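Local coordinates for protein alanine racemase, biosynthetic (Pseudomonas aeruginosa PAO1, PDB 6A2F) that is an alanine racemase of the fold-type III pyridoxal-phosphate family, pairing a TIM-barrel N-terminal domain with a beta-rich C-terminal domain in a two-chain assembly, at residues L4-D9 / V352-S357; V99-E104 / W121-S126; Q105-L110 / R139-R144; P232-G237 / E322-G327. All coordinates share one frame; numbering follows the deposited sequence.

Contact 1 of 4, residues L4-D9 / V352-S357; sequences LVATVD and VPRRYS
The carbonyl oxygen of Val8 is held by one full hydrogen bond, from Ser357 N (3.1 Å, in the carbonyl plane), and a weak one from Ser357 OG, with a CA-H...O contact from Tyr356 beside them. Serine suits this end, since its short arm, set in the crowded position between backbone N and carbonyl carbon (chi1 60°), bends back to the strand. The ladder continues through Val8 N to Arg355 O, 2.8 Å and nearly straight at 175°, then Arg355 N to Ala6 O and Ala6 N to Pro353 O. Parallel pairing thus lays the chain's last strand beside its first, both in the mixed sheet of the C-terminal domain, with strand 234-246 along the other edge of 4-8. On the face of Ala6 and Val8, the CB of Val8 rests 3.5 Å from CE1 of Tyr356, the two side chains pointing the same way; the phenol OH goes on to His40 O. Small Ala6 admits the arginine beside it, its CB 3.7 Å from CD of Arg354. That chain folds at chi2 (-62°), so NH1 meets Val352 O at 2.7 Å in the guanidinium plane, while Gly39, Val348 and Thr349 offer further carbonyls.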
loop_
_atom_site.group_PDB
_atom_site.type_symbol
_atom_site.label_atom_id
_atom_site.label_comp_id
_atom_site.label_asym_id
_atom_site.label_seq_id
_atom_site.Cartn_x
_atom_site.Cartn_y
_atom_site.Cartn_z
ATOM N N LEU A 4 -9.010 14.080 -0.034
ATOM C CA LEU A 4 -7.709 13.470 -0.281
ATOM C C LEU A 4 -7.504 13.253 -1.771
ATOM O O LEU A 4 -8.259 12.513 -2.420
ATOM C CB LEU A 4 -7.549 12.149 0.474
ATOM C CG LEU A 4 -6.191 11.467 0.300
ATOM C CD1 LEU A 4 -5.082 12.241 0.999
ATOM C CD2 LEU A 4 -6.256 10.051 0.830
ATOM N N VAL A 5 -6.478 13.908 -2.304
ATOM C CA VAL A 5 -6.195 13.883 -3.735
ATOM C C VAL A 5 -4.689 13.786 -3.987
ATOM O O VAL A 5 -3.894 14.500 -3.367
ATOM C CB VAL A 5 -6.785 15.122 -4.463
ATOM C CG1 VAL A 5 -6.363 15.152 -5.921
ATOM C CG2 VAL A 5 -8.304 15.143 -4.374
ATOM N N ALA A 6 -4.309 12.883 -4.888
ATOM C CA ALA A 6 -2.941 12.807 -5.379
ATOM C C ALA A 6 -2.844 13.565 -6.708
ATOM O O ALA A 6 -3.319 13.096 -7.745
ATOM C CB ALA A 6 -2.504 11.358 -5.539
ATOM N N THR A 7 -2.251 14.753 -6.660
ATOM C CA THR A 7 -2.061 15.571 -7.849
ATOM C C THR A 7 -0.729 15.204 -8.488
ATOM O O THR A 7 0.326 15.271 -7.842
ATOM C CB THR A 7 -2.127 17.077 -7.508
ATOM O OG1 THR A 7 -3.410 17.372 -6.947
ATOM C CG2 THR A 7 -1.917 17.944 -8.749
ATOM N N VAL A 8 -0.794 14.803 -9.755
ATOM C CA VAL A 8 0.380 14.377 -10.501
ATOM C C VAL A 8 0.751 15.422 -11.557
ATOM O O VAL A 8 -0.071 15.793 -12.409
ATOM C CB VAL A 8 0.170 12.993 -11.155
ATOM C CG1 VAL A 8 1.428 12.533 -11.880
ATOM C CG2 VAL A 8 -0.244 11.961 -10.118
ATOM N N ASP A 9 1.991 15.901 -11.479
ATOM C CA ASP A 9 2.527 16.842 -12.457
ATOM C C ASP A 9 3.231 16.080 -13.580
ATOM O O ASP A 9 4.397 15.686 -13.450
ATOM C CB ASP A 9 3.479 17.839 -11.783
ATOM C CG ASP A 9 3.926 18.955 -12.719
ATOM O OD1 ASP A 9 3.686 18.868 -13.943
ATOM O OD2 ASP A 9 4.522 19.933 -12.227
ATOM N N VAL A 352 -7.476 6.617 -3.574
ATOM C CA VAL A 352 -6.976 7.985 -3.656
ATOM C C VAL A 352 -7.070 8.431 -5.112
ATOM O O VAL A 352 -6.339 7.918 -5.963
ATOM C CB VAL A 352 -5.517 8.097 -3.170
ATOM C CG1 VAL A 352 -5.037 9.542 -3.237
ATOM C CG2 VAL A 352 -5.382 7.540 -1.762
ATOM N N PRO A 353 -7.990 9.367 -5.413
ATOM C CA PRO A 353 -8.124 9.820 -6.799
ATOM C C PRO A 353 -6.873 10.533 -7.289
ATOM O O PRO A 353 -6.191 11.201 -6.512
ATOM C CB PRO A 353 -9.313 10.791 -6.752
ATOM C CG PRO A 353 -9.485 11.152 -5.321
ATOM C CD PRO A 353 -9.008 9.969 -4.533
ATOM N N ARG A 354 -6.574 10.368 -8.570
ATOM C CA ARG A 354 -5.461 11.060 -9.191
ATOM C C ARG A 354 -6.005 12.220 -10.023
ATOM O O ARG A 354 -6.934 12.033 -10.811
ATOM C CB ARG A 354 -4.648 10.095 -10.071
ATOM C CG ARG A 354 -4.288 8.747 -9.438
ATOM C CD ARG A 354 -3.408 8.910 -8.206
ATOM N NE ARG A 354 -2.528 7.770 -7.958
ATOM C CZ ARG A 354 -2.813 6.739 -7.164
ATOM N NH1 ARG A 354 -3.976 6.671 -6.526
ATOM N NH2 ARG A 354 -1.926 5.766 -7.005
ATOM N N ARG A 355 -5.453 13.417 -9.819
ATOM C CA ARG A 355 -5.727 14.570 -10.691
ATOM C C ARG A 355 -4.455 14.913 -11.453
ATOM O O ARG A 355 -3.355 14.832 -10.900
ATOM C CB ARG A 355 -6.191 15.810 -9.907
ATOM C CG ARG A 355 -7.510 15.718 -9.141
ATOM C CD ARG A 355 -8.731 15.424 -10.005
ATOM N NE ARG A 355 -9.048 13.994 -10.006
ATOM C CZ ARG A 355 -10.267 13.480 -10.171
ATOM N NH1 ARG A 355 -10.435 12.161 -10.152
ATOM N NH2 ARG A 355 -11.321 14.274 -10.353
ATOM N N TYR A 356 -4.604 15.314 -12.712
ATOM C CA TYR A 356 -3.447 15.596 -13.556
ATOM C C TYR A 356 -3.385 17.058 -13.958
ATOM O O TYR A 356 -4.361 17.622 -14.448
ATOM C CB TYR A 356 -3.402 14.632 -14.749
ATOM C CG TYR A 356 -3.225 13.201 -14.284
ATOM C CD1 TYR A 356 -1.953 12.667 -14.080
ATOM C CD2 TYR A 356 -4.330 12.398 -13.995
ATOM C CE1 TYR A 356 -1.785 11.367 -13.626
ATOM C CE2 TYR A 356 -4.176 11.099 -13.536
ATOM C CZ TYR A 356 -2.901 10.585 -13.352
ATOM O OH TYR A 356 -2.737 9.291 -12.899
ATOM N N SER A 357 -2.230 17.673 -13.722
ATOM C CA SER A 357 -2.107 19.123 -13.796
ATOM C C SER A 357 -1.683 19.646 -15.167
ATOM O O SER A 357 -0.875 19.024 -15.871
ATOM C CB SER A 357 -1.181 19.654 -12.692
ATOM O OG SER A 357 0.124 19.117 -12.801
#

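Contact 2 of 4, residues V99-E104 / W121-S126; sequences VIQGAE and WLKLDS
Two backbone hydrogen bonds form the first shell between strands 98-100 and 118-123: Ile100 N gives to Trp121 O at 3.0 Å, and Lys123 N gives to Ile100 O at 2.9 Å along a nearly straight line (171°). Each donor sits above the plane of its carbonyl. Trp121 O also receives a CA-H of Val99, at 3.2 Å from CA. The side chains then separate by face. Val99 straddles its neighbours, CG2 lying 3.9 Å from Trp121 CB and CG1 turned to CE of Lys123. With CG anti to the backbone N (chi1 -173°), the lysine chain runs out alongside Gln101, the CG of Gln101 3.7 Å from CD of Lys123, and bends only at chi3 (-70°). Aliphatic length thus carries the ammonium past CG1 of Val99 to Leu79 O and a malonate ion, probably from the crystallisation liquor. These are neighbouring parallel strands of the TIM barrel, joined by helix 103-112 in a beta-alpha-beta crossover. Val99 and Trp121 pack on Leu77 of strand 75-78, and the indole NE1 is held by Asp97. On the other face, branched Ile100 and Leu122 meet, CB to CD2 at 4.1 Å, and fill the layer under helix 135-145 through Leu145. Their branched, wholly apolar side chains suit this layer between sheet and helix.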
loop_
_atom_site.group_PDB
_atom_site.type_symbol
_atom_site.label_atom_id
_atom_site.label_comp_id
_atom_site.label_asym_id
_atom_site.label_seq_id
_atom_site.Cartn_x
_atom_site.Cartn_y
_atom_site.Cartn_z
ATOM N N VAL A 99 13.268 -10.737 -21.733
ATOM C CA VAL A 99 14.417 -10.994 -20.884
ATOM C C VAL A 99 14.499 -12.498 -20.606
ATOM O O VAL A 99 13.476 -13.154 -20.373
ATOM C CB VAL A 99 14.349 -10.177 -19.567
ATOM C CG1 VAL A 99 15.158 -10.829 -18.459
ATOM C CG2 VAL A 99 14.837 -8.754 -19.794
ATOM N N ILE A 100 15.718 -13.036 -20.666
ATOM C CA ILE A 100 16.004 -14.391 -20.187
ATOM C C ILE A 100 17.015 -14.336 -19.029
ATOM O O ILE A 100 18.131 -13.848 -19.196
ATOM C CB ILE A 100 16.488 -15.324 -21.323
ATOM C CG1 ILE A 100 15.394 -15.483 -22.384
ATOM C CG2 ILE A 100 16.885 -16.683 -20.761
ATOM C CD1 ILE A 100 15.852 -16.143 -23.666
ATOM N N GLN A 101 16.594 -14.840 -17.866
ATOM C CA GLN A 101 17.351 -14.754 -16.605
ATOM C C GLN A 101 17.823 -16.099 -16.095
ATOM O O GLN A 101 18.774 -16.162 -15.322
ATOM C CB GLN A 101 16.470 -14.204 -15.490
ATOM C CG GLN A 101 15.869 -12.850 -15.746
ATOM C CD GLN A 101 14.640 -12.597 -14.900
ATOM O OE1 GLN A 101 13.983 -13.529 -14.427
ATOM N NE2 GLN A 101 14.316 -11.329 -14.713
ATOM N N GLY A 102 17.119 -17.162 -16.473
ATOM C CA GLY A 102 17.361 -18.485 -15.913
ATOM C C GLY A 102 17.210 -19.581 -16.942
ATOM O O GLY A 102 16.679 -19.354 -18.031
ATOM N N ALA A 103 17.691 -20.772 -16.590
ATOM C CA ALA A 103 17.651 -21.927 -17.484
ATOM C C ALA A 103 16.203 -22.295 -17.833
ATOM O O ALA A 103 15.876 -22.507 -19.008
ATOM C CB ALA A 103 18.388 -23.110 -16.865
ATOM N N GLU A 104 15.342 -22.339 -16.816
ATOM C CA GLU A 104 13.934 -22.689 -17.012
ATOM C C GLU A 104 13.268 -21.728 -18.004
ATOM O O GLU A 104 12.657 -22.163 -18.983
ATOM C CB GLU A 104 13.176 -22.723 -15.673
ATOM C CG GLU A 104 13.730 -23.697 -14.633
ATOM C CD GLU A 104 14.912 -23.138 -13.836
ATOM O OE1 GLU A 104 15.128 -21.903 -13.832
ATOM O OE2 GLU A 104 15.632 -23.942 -13.200
ATOM N N TRP A 121 17.013 -9.816 -24.251
ATOM C CA TRP A 121 18.005 -9.288 -23.321
ATOM C C TRP A 121 18.372 -10.389 -22.334
ATOM O O TRP A 121 17.524 -10.856 -21.565
ATOM C CB TRP A 121 17.445 -8.082 -22.558
ATOM C CG TRP A 121 17.092 -6.899 -23.420
ATOM C CD1 TRP A 121 16.028 -6.790 -24.273
ATOM C CD2 TRP A 121 17.799 -5.652 -23.499
ATOM N NE1 TRP A 121 16.032 -5.557 -24.883
ATOM C CE2 TRP A 121 17.103 -4.835 -24.424
ATOM C CE3 TRP A 121 18.951 -5.143 -22.880
ATOM C CZ2 TRP A 121 17.528 -3.538 -24.750
ATOM C CZ3 TRP A 121 19.374 -3.850 -23.207
ATOM C CH2 TRP A 121 18.658 -3.064 -24.127
ATOM N N LEU A 122 19.629 -10.818 -22.377
ATOM C CA LEU A 122 20.138 -11.819 -21.453
ATOM C C LEU A 122 20.547 -11.121 -20.174
ATOM O O LEU A 122 21.300 -10.143 -20.208
ATOM C CB LEU A 122 21.342 -12.562 -22.052
ATOM C CG LEU A 122 21.121 -13.567 -23.182
ATOM C CD1 LEU A 122 22.455 -14.032 -23.745
ATOM C CD2 LEU A 122 20.308 -14.757 -22.695
ATOM N N LYS A 123 20.047 -11.618 -19.049
ATOM C CA LYS A 123 20.319 -10.985 -17.768
ATOM C C LYS A 123 21.481 -11.623 -17.036
ATOM O O LYS A 123 21.454 -12.808 -16.703
ATOM C CB LYS A 123 19.075 -10.958 -16.876
ATOM C CG LYS A 123 19.273 -10.149 -15.597
ATOM C CD LYS A 123 17.989 -9.980 -14.809
ATOM C CE LYS A 123 17.011 -9.061 -15.522
ATOM N NZ LYS A 123 15.766 -8.908 -14.725
ATOM N N LEU A 124 22.498 -10.811 -16.789
ATOM C CA LEU A 124 23.620 -11.195 -15.955
ATOM C C LEU A 124 23.309 -10.899 -14.495
ATOM O O LEU A 124 22.870 -9.796 -14.150
ATOM C CB LEU A 124 24.875 -10.425 -16.381
ATOM C CG LEU A 124 26.110 -10.506 -15.480
ATOM C CD1 LEU A 124 26.758 -11.883 -15.555
ATOM C CD2 LEU A 124 27.097 -9.416 -15.859
ATOM N N ASP A 125 23.638 -11.845 -13.628
ATOM C CA ASP A 125 23.528 -11.610 -12.209
ATOM C C ASP A 125 24.955 -11.202 -11.874
ATOM O O ASP A 125 25.860 -12.024 -11.900
ATOM C CB ASP A 125 23.145 -12.881 -11.464
ATOM C CG ASP A 125 23.235 -12.724 -9.957
ATOM O OD1 ASP A 125 23.376 -11.592 -9.474
ATOM O OD2 ASP A 125 23.164 -13.743 -9.254
ATOM N N SER A 126 25.155 -9.929 -11.575
ATOM C CA SER A 126 26.484 -9.408 -11.275
ATOM C C SER A 126 26.796 -9.171 -9.799
ATOM O O SER A 126 27.844 -8.636 -9.472
ATOM C CB SER A 126 26.762 -8.144 -12.088
ATOM O OG SER A 126 25.830 -7.132 -11.802
#

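Contact 3 of 4, residues Q105-L110 / R139-R144; sequences QGEAFL and RAWHAR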
loop_
_atom_site.group_PDB
_atom_site.type_symbol
_atom_site.label_atom_id
_atom_site.label_comp_id
_atom_site.label_asym_id
_atom_site.label_seq_id
_atom_site.Cartn_x
_atom_site.Cartn_y
_atom_site.Cartn_z
ATOM N N GLN A 105 13.421 -20.427 -17.757
ATOM C CA GLN A 105 12.866 -19.385 -18.620
ATOM C C GLN A 105 13.426 -19.460 -20.042
ATOM O O GLN A 105 12.674 -19.404 -21.014
ATOM C CB GLN A 105 13.141 -18.007 -18.018
ATOM C CG GLN A 105 12.448 -16.856 -18.722
ATOM C CD GLN A 105 12.664 -15.542 -18.006
ATOM O OE1 GLN A 105 13.796 -15.089 -17.841
ATOM N NE2 GLN A 105 11.574 -14.915 -17.577
ATOM N N GLY A 106 14.744 -19.588 -20.154
ATOM C CA GLY A 106 15.403 -19.729 -21.456
ATOM C C GLY A 106 14.891 -20.912 -22.256
ATOM O O GLY A 106 14.706 -20.823 -23.474
ATOM N N GLU A 107 14.648 -22.016 -21.555
ATOM C CA GLU A 107 14.115 -23.225 -22.165
ATOM C C GLU A 107 12.666 -23.001 -22.625
ATOM O O GLU A 107 12.247 -23.527 -23.661
ATOM C CB GLU A 107 14.222 -24.397 -21.183
ATOM C CG GLU A 107 14.654 -25.714 -21.811
ATOM C CD GLU A 107 15.973 -25.622 -22.569
ATOM O OE1 GLU A 107 17.043 -25.536 -21.926
ATOM O OE2 GLU A 107 15.939 -25.651 -23.819
ATOM N N ALA A 108 11.914 -22.202 -21.867
ATOM C CA ALA A 108 10.536 -21.871 -22.230
ATOM C C ALA A 108 10.465 -21.032 -23.513
ATOM O O ALA A 108 9.571 -21.232 -24.345
ATOM C CB ALA A 108 9.830 -21.165 -21.080
ATOM N N PHE A 109 11.410 -20.103 -23.667
ATOM C CA PHE A 109 11.500 -19.295 -24.880
ATOM C C PHE A 109 11.820 -20.158 -26.101
ATOM O O PHE A 109 11.152 -20.058 -27.129
ATOM C CB PHE A 109 12.538 -18.177 -24.731
ATOM C CG PHE A 109 12.923 -17.536 -26.037
ATOM C CD1 PHE A 109 12.068 -16.628 -26.661
ATOM C CD2 PHE A 109 14.128 -17.856 -26.654
ATOM C CE1 PHE A 109 12.415 -16.043 -27.867
ATOM C CE2 PHE A 109 14.480 -17.271 -27.861
ATOM C CZ PHE A 109 13.624 -16.362 -28.468
ATOM N N LEU A 110 12.845 -20.998 -25.974
ATOM C CA LEU A 110 13.204 -21.967 -27.010
ATOM C C LEU A 110 12.012 -22.825 -27.435
ATOM O O LEU A 110 11.763 -22.997 -28.629
ATOM C CB LEU A 110 14.353 -22.861 -26.522
ATOM C CG LEU A 110 15.817 -22.554 -26.886
ATOM C CD1 LEU A 110 16.085 -21.072 -27.071
ATOM C CD2 LEU A 110 16.768 -23.136 -25.847
ATOM N N ARG A 139 27.425 -16.890 -21.231
ATOM C CA ARG A 139 28.221 -17.162 -22.432
ATOM C C ARG A 139 27.618 -18.348 -23.188
ATOM O O ARG A 139 27.454 -18.290 -24.406
ATOM C CB ARG A 139 29.695 -17.412 -22.084
ATOM C CG ARG A 139 30.300 -16.341 -21.186
ATOM C CD ARG A 139 31.799 -16.488 -20.987
ATOM N NE ARG A 139 32.523 -15.678 -21.957
ATOM C CZ ARG A 139 33.054 -14.488 -21.703
ATOM N NH1 ARG A 139 32.971 -13.947 -20.496
ATOM N NH2 ARG A 139 33.680 -13.839 -22.667
ATOM N N ALA A 140 27.258 -19.397 -22.449
ATOM C CA ALA A 140 26.615 -20.576 -23.029
ATOM C C ALA A 140 25.317 -20.224 -23.757
ATOM O O ALA A 140 25.091 -20.664 -24.889
ATOM C CB ALA A 140 26.361 -21.625 -21.957
ATOM N N TRP A 141 24.475 -19.417 -23.109
ATOM C CA TRP A 141 23.211 -18.984 -23.706
ATOM C C TRP A 141 23.417 -18.037 -24.886
ATOM O O TRP A 141 22.634 -18.056 -25.837
ATOM C CB TRP A 141 22.272 -18.394 -22.653
ATOM C CG TRP A 141 21.556 -19.464 -21.911
ATOM C CD1 TRP A 141 21.931 -20.034 -20.729
ATOM C CD2 TRP A 141 20.359 -20.136 -22.319
ATOM N NE1 TRP A 141 21.035 -21.011 -20.369
ATOM C CE2 TRP A 141 20.061 -21.094 -21.328
ATOM C CE3 TRP A 141 19.509 -20.017 -23.424
ATOM C CZ2 TRP A 141 18.944 -21.932 -21.404
ATOM C CZ3 TRP A 141 18.397 -20.845 -23.502
ATOM C CH2 TRP A 141 18.126 -21.793 -22.495
ATOM N N HIS A 142 24.475 -17.227 -24.832
ATOM C CA HIS A 142 24.831 -16.382 -25.967
ATOM C C HIS A 142 25.138 -17.246 -27.194
ATOM O O HIS A 142 24.628 -16.980 -28.284
ATOM C CB HIS A 142 26.010 -15.456 -25.649
ATOM C CG HIS A 142 26.360 -14.530 -26.773
ATOM N ND1 HIS A 142 27.202 -14.894 -27.804
ATOM C CD2 HIS A 142 25.961 -13.265 -27.042
ATOM C CE1 HIS A 142 27.313 -13.887 -28.653
ATOM N NE2 HIS A 142 26.569 -12.886 -28.215
ATOM N N ALA A 143 25.954 -18.284 -26.993
ATOM C CA ALA A 143 26.302 -19.249 -28.045
ATOM C C ALA A 143 25.073 -19.920 -28.669
ATOM O O ALA A 143 25.042 -20.162 -29.876
ATOM C CB ALA A 143 27.266 -20.301 -27.506
ATOM N N ARG A 144 24.067 -20.210 -27.849
ATOM C CA ARG A 144 22.844 -20.835 -28.336
ATOM C C ARG A 144 21.982 -19.847 -29.121
ATOM O O ARG A 144 21.392 -20.206 -30.142
ATOM C CB ARG A 144 22.040 -21.434 -27.172
ATOM C CG ARG A 144 21.135 -22.606 -27.559
ATOM C CD ARG A 144 20.660 -23.401 -26.337
ATOM N NE ARG A 144 21.626 -23.349 -25.233
ATOM C CZ ARG A 144 21.497 -23.974 -24.064
ATOM N NH1 ARG A 144 20.439 -24.740 -23.810
ATOM N NH2 ARG A 144 22.450 -23.836 -23.143
#
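At Gly106 the two helices first meet: the CH2 atom of Trp141 comes 3.4 Å from the C atom of Gly106, and the same Trp141 CH2 is 3.6 Å from Gly106 CA. Glycine suits this position because, lacking a side chain, it lets the indole lie directly against the backbone. Glu107 bends at chi2 (56°), bringing OE1 to 3.9 Å from Trp141 CH2 and into a long salt bridge with NH1 of Arg144, 4.0 Å away; carboxylate and guanidinium planes are 35° apart. Arg144 also touches a crystal neighbour, so its outer end may be set partly by the lattice. Within its own helix, NH2 of Arg144 lies above one face of the Trp141 ring, offset toward its rim. Phe109 packs on Leu145 and on Val151 of strand 151-157. Leu110 closes the segment, its CD2 packing 3.7 Å from CZ3 of Trp141 and 3.9 Å from CD of Arg144, so that one methyl touches both ring and arginine stem. The ring itself is held by stacking with Phe133. With local axes 12.5 Å apart and only 5° between them, the helices are bridged by the long side chains of 139-144 rather than by close backbones, as parallel neighbours in the outer helical layer of a TIM barrel.

Contact 4 of 4, residues P232-G237 / E322-G327; sequences PAMSLG and ELWGAG
Trp324 and Leu236 are a hydrogen-bonded antiparallel pair in the C-terminal domain sheet, with a beta bulge where the register slips by one between Leu236 and Gly237. The indole takes the crowded first torsion (chi1 58°), which leans it across toward strand 234-237, beside Leu236, both side chains pointing the same way. CD2 of Leu236 stands over one face of the six-membered ring in a CH-pi contact, 3.8 Å from its centroid. Met234 comes instead at the edge: its SD, near the ring plane, accepts a weak bond from Trp324 NE1 at 3.5 Å (165°), a Met-aromatic contact that gives the indole N-H a soft acceptor. Leu344 and Leu345 of helix 341-346 add to the packing of the tryptophan. Leu323 brings its CB to 4.0 Å from the same CD2. Beneath the side chains, Leu236 N bonds to Trp324 O at 2.8 Å and Leu323 N to Leu236 O, both nearly along the C=O axis. Gly325, at phi 162°, has a backbone glycine adopts readily, and its lack of a side chain lets Ser235 OG sit close to it. A water accepts from Ala326 N, donates to Glu322 OE2 and lies 2.7 Å from Ser235 OG.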
loop_
_atom_site.group_PDB
_atom_site.type_symbol
_atom_site.label_atom_id
_atom_site.label_comp_id
_atom_site.label_asym_id
_atom_site.label_seq_id
_atom_site.Cartn_x
_atom_site.Cartn_y
_atom_site.Cartn_z
ATOM N N PRO A 232 9.431 17.178 -8.256
ATOM C CA PRO A 232 8.523 16.161 -7.706
ATOM C C PRO A 232 7.250 16.019 -8.530
ATOM O O PRO A 232 6.613 17.014 -8.868
ATOM C CB PRO A 232 8.206 16.678 -6.294
ATOM C CG PRO A 232 8.536 18.131 -6.325
ATOM C CD PRO A 232 9.661 18.284 -7.306
ATOM N N ALA A 233 6.896 14.783 -8.860
ATOM C CA ALA A 233 5.741 14.520 -9.710
ATOM C C ALA A 233 4.438 14.454 -8.919
ATOM O O ALA A 233 3.422 14.985 -9.369
ATOM C CB ALA A 233 5.947 13.244 -10.515
ATOM N N MET A 234 4.473 13.817 -7.748
ATOM C CA MET A 234 3.259 13.582 -6.969
ATOM C C MET A 234 3.116 14.526 -5.782
ATOM O O MET A 234 4.053 14.721 -5.008
ATOM C CB MET A 234 3.172 12.130 -6.484
ATOM C CG MET A 234 1.786 11.749 -5.973
ATOM S SD MET A 234 1.712 10.273 -4.932
ATOM C CE MET A 234 1.970 8.981 -6.146
ATOM N N SER A 235 1.923 15.094 -5.649
ATOM C CA SER A 235 1.566 15.884 -4.487
ATOM C C SER A 235 0.354 15.242 -3.822
ATOM O O SER A 235 -0.737 15.222 -4.392
ATOM C CB SER A 235 1.268 17.328 -4.896
ATOM O OG SER A 235 1.521 18.213 -3.825
ATOM N N LEU A 236 0.557 14.681 -2.633
ATOM C CA LEU A 236 -0.538 14.080 -1.877
ATOM C C LEU A 236 -1.077 15.101 -0.881
ATOM O O LEU A 236 -0.409 15.447 0.096
ATOM C CB LEU A 236 -0.089 12.788 -1.179
ATOM C CG LEU A 236 -1.162 11.943 -0.473
ATOM C CD1 LEU A 236 -2.192 11.413 -1.460
ATOM C CD2 LEU A 236 -0.540 10.799 0.318
ATOM N N GLY A 237 -2.278 15.601 -1.157
ATOM C CA GLY A 237 -2.896 16.635 -0.334
ATOM C C GLY A 237 -4.149 16.156 0.375
ATOM O O GLY A 237 -4.982 15.463 -0.214
ATOM N N GLU A 322 -0.364 19.049 3.234
ATOM C CA GLU A 322 0.534 18.357 2.305
ATOM C C GLU A 322 1.279 17.216 3.005
ATOM O O GLU A 322 2.094 17.452 3.903
ATOM C CB GLU A 322 1.523 19.326 1.643
ATOM C CG GLU A 322 2.389 18.665 0.580
ATOM C CD GLU A 322 3.243 19.643 -0.207
ATOM O OE1 GLU A 322 4.445 19.357 -0.405
ATOM O OE2 GLU A 322 2.722 20.695 -0.634
ATOM N N LEU A 323 0.979 15.981 2.600
ATOM C CA LEU A 323 1.682 14.812 3.125
ATOM C C LEU A 323 3.029 14.672 2.427
ATOM O O LEU A 323 4.022 14.300 3.052
ATOM C CB LEU A 323 0.852 13.527 2.967
ATOM C CG LEU A 323 -0.393 13.241 3.824
ATOM C CD1 LEU A 323 -0.234 13.645 5.286
ATOM C CD2 LEU A 323 -1.643 13.869 3.227
ATOM N N TRP A 324 3.037 14.945 1.123
ATOM C CA TRP A 324 4.269 15.139 0.350
ATOM C C TRP A 324 3.982 15.790 -0.995
ATOM O O TRP A 324 2.854 15.734 -1.482
ATOM C CB TRP A 324 5.061 13.838 0.166
ATOM C CG TRP A 324 4.337 12.698 -0.507
ATOM C CD1 TRP A 324 4.057 12.564 -1.843
ATOM C CD2 TRP A 324 3.849 11.509 0.124
ATOM N NE1 TRP A 324 3.409 11.373 -2.075
ATOM C CE2 TRP A 324 3.269 10.706 -0.886
ATOM C CE3 TRP A 324 3.842 11.048 1.448
ATOM C CZ2 TRP A 324 2.685 9.465 -0.614
ATOM C CZ3 TRP A 324 3.255 9.809 1.720
ATOM C CH2 TRP A 324 2.687 9.033 0.690
ATOM N N GLY A 325 5.003 16.416 -1.577
ATOM C CA GLY A 325 4.881 17.099 -2.866
ATOM C C GLY A 325 6.005 18.086 -3.132
ATOM O O GLY A 325 7.178 17.795 -2.875
ATOM N N ALA A 326 5.639 19.258 -3.650
ATOM C CA ALA A 326 6.610 20.302 -3.975
ATOM C C ALA A 326 7.103 21.057 -2.732
ATOM O O ALA A 326 8.195 21.628 -2.744
ATOM C CB ALA A 326 6.037 21.267 -5.002
ATOM N N GLY A 327 6.302 21.050 -1.669
ATOM C CA GLY A 327 6.664 21.726 -0.424
ATOM C C GLY A 327 7.461 20.851 0.529
ATOM O O GLY A 327 8.355 21.331 1.221
HETATM O O HOH W 1 3.038 20.428 -3.804
#

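The four contacts form two pairs on opposite sides of the chain's centre. Contacts 1 and 4, centres 10 Å apart, share one sheet: strands 4-8 and 234-246 are neighbours, joined by probable hydrogen bonds from Asp9 N to Ala233 O and from Ser235 N to Thr7 O, both 2.7 Å. Contacts 2 and 3, centres 9 Å apart, interlock in the barrel, where Ile100 packs under Gly106 and Phe109. Contacts 1 and 2 are centred 37 Å apart and do not touch. A bound D-lysine lies about 8 Å from the side chain of Lys123, and a bound D-lysine about 11 Å from that of Leu4; one such pocket includes Lys34, which carries the pyridoxal phosphate group.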